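Local coordinates for protein ribonuclease J (Methanolobus psychrophilus R15, PDB 5HAB) that probably degrades RNA as a metallo-beta-lactamase-type exoribonuclease of the beta-CASP family, at residues Val97-Gly105 / Tyr120-Thr130. The protein carries 1 engineered substitution. Sequence-based numbering, arbitrary orientation.
Sequences VRAIVCTHG and YAAPIIATPYT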
# COMPACT_ATOMS: atom_id res chain seq x y z
N VAL B 97 23.16 7.76 -38.83
CA VAL B 97 21.86 7.12 -38.77
C VAL B 97 21.38 6.75 -40.16
O VAL B 97 21.23 7.61 -41.03
CB VAL B 97 20.84 8.02 -38.05
CG1 VAL B 97 19.47 7.37 -38.06
CG2 VAL B 97 21.30 8.29 -36.62
N ARG B 98 21.14 5.46 -40.37
CA ARG B 98 20.75 4.95 -41.67
C ARG B 98 19.27 4.60 -41.76
O ARG B 98 18.71 4.53 -42.86
CB ARG B 98 21.59 3.72 -42.02
CG ARG B 98 23.09 3.98 -42.12
CD ARG B 98 23.41 4.95 -43.25
NE ARG B 98 24.83 5.32 -43.29
CZ ARG B 98 25.32 6.32 -44.02
NH1 ARG B 98 24.52 7.06 -44.77
NH2 ARG B 98 26.63 6.58 -43.99
N ALA B 99 18.63 4.38 -40.61
CA ALA B 99 17.21 4.04 -40.59
C ALA B 99 16.59 4.29 -39.22
O ALA B 99 17.28 4.28 -38.20
CB ALA B 99 17.00 2.59 -41.01
N ILE B 100 15.28 4.50 -39.21
CA ILE B 100 14.51 4.65 -37.98
C ILE B 100 13.42 3.58 -37.93
O ILE B 100 12.49 3.62 -38.73
CB ILE B 100 13.92 6.05 -37.88
CG1 ILE B 100 15.03 7.10 -37.86
CG2 ILE B 100 13.03 6.17 -36.66
CD1 ILE B 100 14.53 8.52 -37.78
N VAL B 101 13.54 2.63 -37.02
CA VAL B 101 12.52 1.59 -36.90
C VAL B 101 11.51 1.96 -35.82
O VAL B 101 11.87 2.42 -34.74
CB VAL B 101 13.15 0.21 -36.60
CG1 VAL B 101 12.05 -0.83 -36.39
CG2 VAL B 101 14.06 -0.21 -37.73
N CYS B 102 10.23 1.79 -36.15
CA CYS B 102 9.16 1.92 -35.17
C CYS B 102 8.46 0.58 -35.01
O CYS B 102 7.81 0.10 -35.94
CB CYS B 102 8.17 2.99 -35.58
SG CYS B 102 8.83 4.66 -35.49
N THR B 103 8.59 -0.03 -33.83
CA THR B 103 8.11 -1.39 -33.64
C THR B 103 6.59 -1.45 -33.51
O THR B 103 6.00 -2.51 -33.69
CB THR B 103 8.75 -2.04 -32.40
OG1 THR B 103 8.69 -1.12 -31.30
CG2 THR B 103 10.21 -2.40 -32.68
N HIS B 104 5.97 -0.32 -33.19
CA HIS B 104 4.51 -0.20 -33.28
C HIS B 104 4.08 1.26 -33.27
O HIS B 104 4.92 2.16 -33.19
CB HIS B 104 3.80 -0.97 -32.15
CG HIS B 104 4.09 -0.45 -30.77
ND1 HIS B 104 3.77 0.83 -30.38
CD2 HIS B 104 4.63 -1.05 -29.69
CE1 HIS B 104 4.12 1.00 -29.12
NE2 HIS B 104 4.64 -0.13 -28.67
N GLY B 105 2.77 1.49 -33.31
CA GLY B 105 2.26 2.83 -33.53
C GLY B 105 1.66 3.58 -32.35
O GLY B 105 0.98 4.59 -32.56
N TYR B 120 17.06 13.59 -39.06
CA TYR B 120 17.91 12.49 -39.52
C TYR B 120 17.65 12.21 -41.00
O TYR B 120 16.51 12.22 -41.45
CB TYR B 120 17.68 11.23 -38.69
CG TYR B 120 18.02 11.42 -37.23
CD1 TYR B 120 19.31 11.23 -36.76
CD2 TYR B 120 17.04 11.80 -36.31
CE1 TYR B 120 19.63 11.41 -35.43
CE2 TYR B 120 17.35 11.99 -34.98
CZ TYR B 120 18.64 11.79 -34.54
OH TYR B 120 18.94 11.97 -33.21
N ALA B 121 18.73 11.98 -41.74
CA ALA B 121 18.65 11.64 -43.15
C ALA B 121 18.44 10.14 -43.31
O ALA B 121 19.33 9.41 -43.77
CB ALA B 121 19.89 12.10 -43.89
N ALA B 122 17.27 9.67 -42.90
CA ALA B 122 16.97 8.25 -42.87
C ALA B 122 15.48 8.00 -43.07
O ALA B 122 14.65 8.82 -42.67
CB ALA B 122 17.45 7.63 -41.55
N PRO B 123 15.13 6.88 -43.72
CA PRO B 123 13.73 6.46 -43.84
C PRO B 123 13.21 5.87 -42.54
O PRO B 123 14.00 5.39 -41.72
CB PRO B 123 13.79 5.40 -44.93
CG PRO B 123 15.12 4.78 -44.74
CD PRO B 123 16.05 5.89 -44.32
N ILE B 124 11.90 5.89 -42.35
CA ILE B 124 11.27 5.26 -41.20
C ILE B 124 10.73 3.90 -41.62
O ILE B 124 9.96 3.82 -42.57
CB ILE B 124 10.15 6.14 -40.63
CG1 ILE B 124 10.74 7.46 -40.11
CG2 ILE B 124 9.41 5.40 -39.53
CD1 ILE B 124 9.70 8.46 -39.69
N ILE B 125 11.13 2.84 -40.94
CA ILE B 125 10.69 1.50 -41.32
C ILE B 125 9.69 0.99 -40.29
O ILE B 125 9.94 1.06 -39.08
CB ILE B 125 11.88 0.54 -41.45
CG1 ILE B 125 12.95 1.12 -42.36
CG2 ILE B 125 11.40 -0.81 -41.97
CD1 ILE B 125 14.28 0.38 -42.29
N ALA B 126 8.56 0.49 -40.76
CA ALA B 126 7.50 0.06 -39.85
C ALA B 126 6.50 -0.87 -40.52
O ALA B 126 6.53 -1.07 -41.73
CB ALA B 126 6.79 1.28 -39.26
N THR B 127 5.62 -1.45 -39.71
CA THR B 127 4.55 -2.29 -40.23
C THR B 127 3.48 -1.43 -40.91
O THR B 127 3.36 -0.25 -40.58
CB THR B 127 3.91 -3.13 -39.11
OG1 THR B 127 3.35 -2.26 -38.12
CG2 THR B 127 4.93 -4.06 -38.48
N PRO B 128 2.71 -2.02 -41.84
CA PRO B 128 1.65 -1.31 -42.57
C PRO B 128 0.77 -0.42 -41.70
O PRO B 128 0.62 0.76 -42.00
CB PRO B 128 0.84 -2.46 -43.17
CG PRO B 128 1.86 -3.50 -43.46
CD PRO B 128 2.89 -3.39 -42.35
N TYR B 129 0.20 -0.98 -40.63
CA TYR B 129 -0.65 -0.19 -39.75
C TYR B 129 0.13 0.95 -39.10
O TYR B 129 -0.30 2.11 -39.09
CB TYR B 129 -1.29 -1.08 -38.68
CG TYR B 129 -2.29 -0.36 -37.80
CD1 TYR B 129 -3.45 0.17 -38.34
CD2 TYR B 129 -2.06 -0.20 -36.44
CE1 TYR B 129 -4.37 0.83 -37.55
CE2 TYR B 129 -2.98 0.46 -35.64
CZ TYR B 129 -4.13 0.98 -36.20
OH TYR B 129 -5.03 1.64 -35.40
N THR B 130 1.31 0.60 -38.57
CA THR B 130 2.19 1.58 -37.96
C THR B 130 2.57 2.68 -38.96
O THR B 130 2.52 3.87 -38.62
CB THR B 130 3.49 0.94 -37.45
OG1 THR B 130 3.17 -0.22 -36.68
CG2 THR B 130 4.26 1.93 -36.60
O HOH W 1 21.76 8.03 -44.41
O HOH W 2 5.70 -1.45 -36.55
O HOH W 3 1.16 -0.75 -34.95
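I100 is gripped through both of its backbone polar atoms by the segment 120-130. I100 N donates to P123 O at 3.0 Å. I100 O accepts from I125 N at 2.7 Å, with the donor tilted from the carbonyl plane. C102 N then reaches I125 O at 3.0 Å. This alternation, with I100 opposite I124 and V101 opposite I125, is the pattern of parallel strands, and the short axes diverge by 37°.

The side chains divide between the two faces. On one, I125 sets CG1 beside its backbone N (chi1 -52°), and the extended chain beyond it brings I125 CD1 to 3.7 Å from A99 CB. On the other, I124 lies beside I100 and its CG2 touches C102 SG. At the start of the pairing, A122 CB packs on the R98 backbone, 3.5 Å from R98 C. The V97 methyl CG2 meets the Y120 ring obliquely, 3.6 Å from Y120 CD1.

Two short helices but no strand fill the connection between the segments, so the pair forms a beta-alpha-beta crossover within the mixed sheet of the metallo-beta-lactamase fold. H104 opens the family's HxHxDH signature, whose second histidine is here the engineered A106.

Past the strands, T130 CG2 packs against the backbone after H104, 3.4 Å from H104 C. A water donates to C102 O at 2.7 Å and accepts from T127 N, bridging C102 to T127, the N-cap of helix 128-138. At the other extremity, a second water links R98 NH1 to A121 O.

Further out, strand 49-53 flanks 97-102, and D49 forms a salt bridge with R98. D87 holds the Y120 hydroxyl, H104 NE2 is hydrogen-bonded to D196, and I167 and F169 lie against V101 and I125.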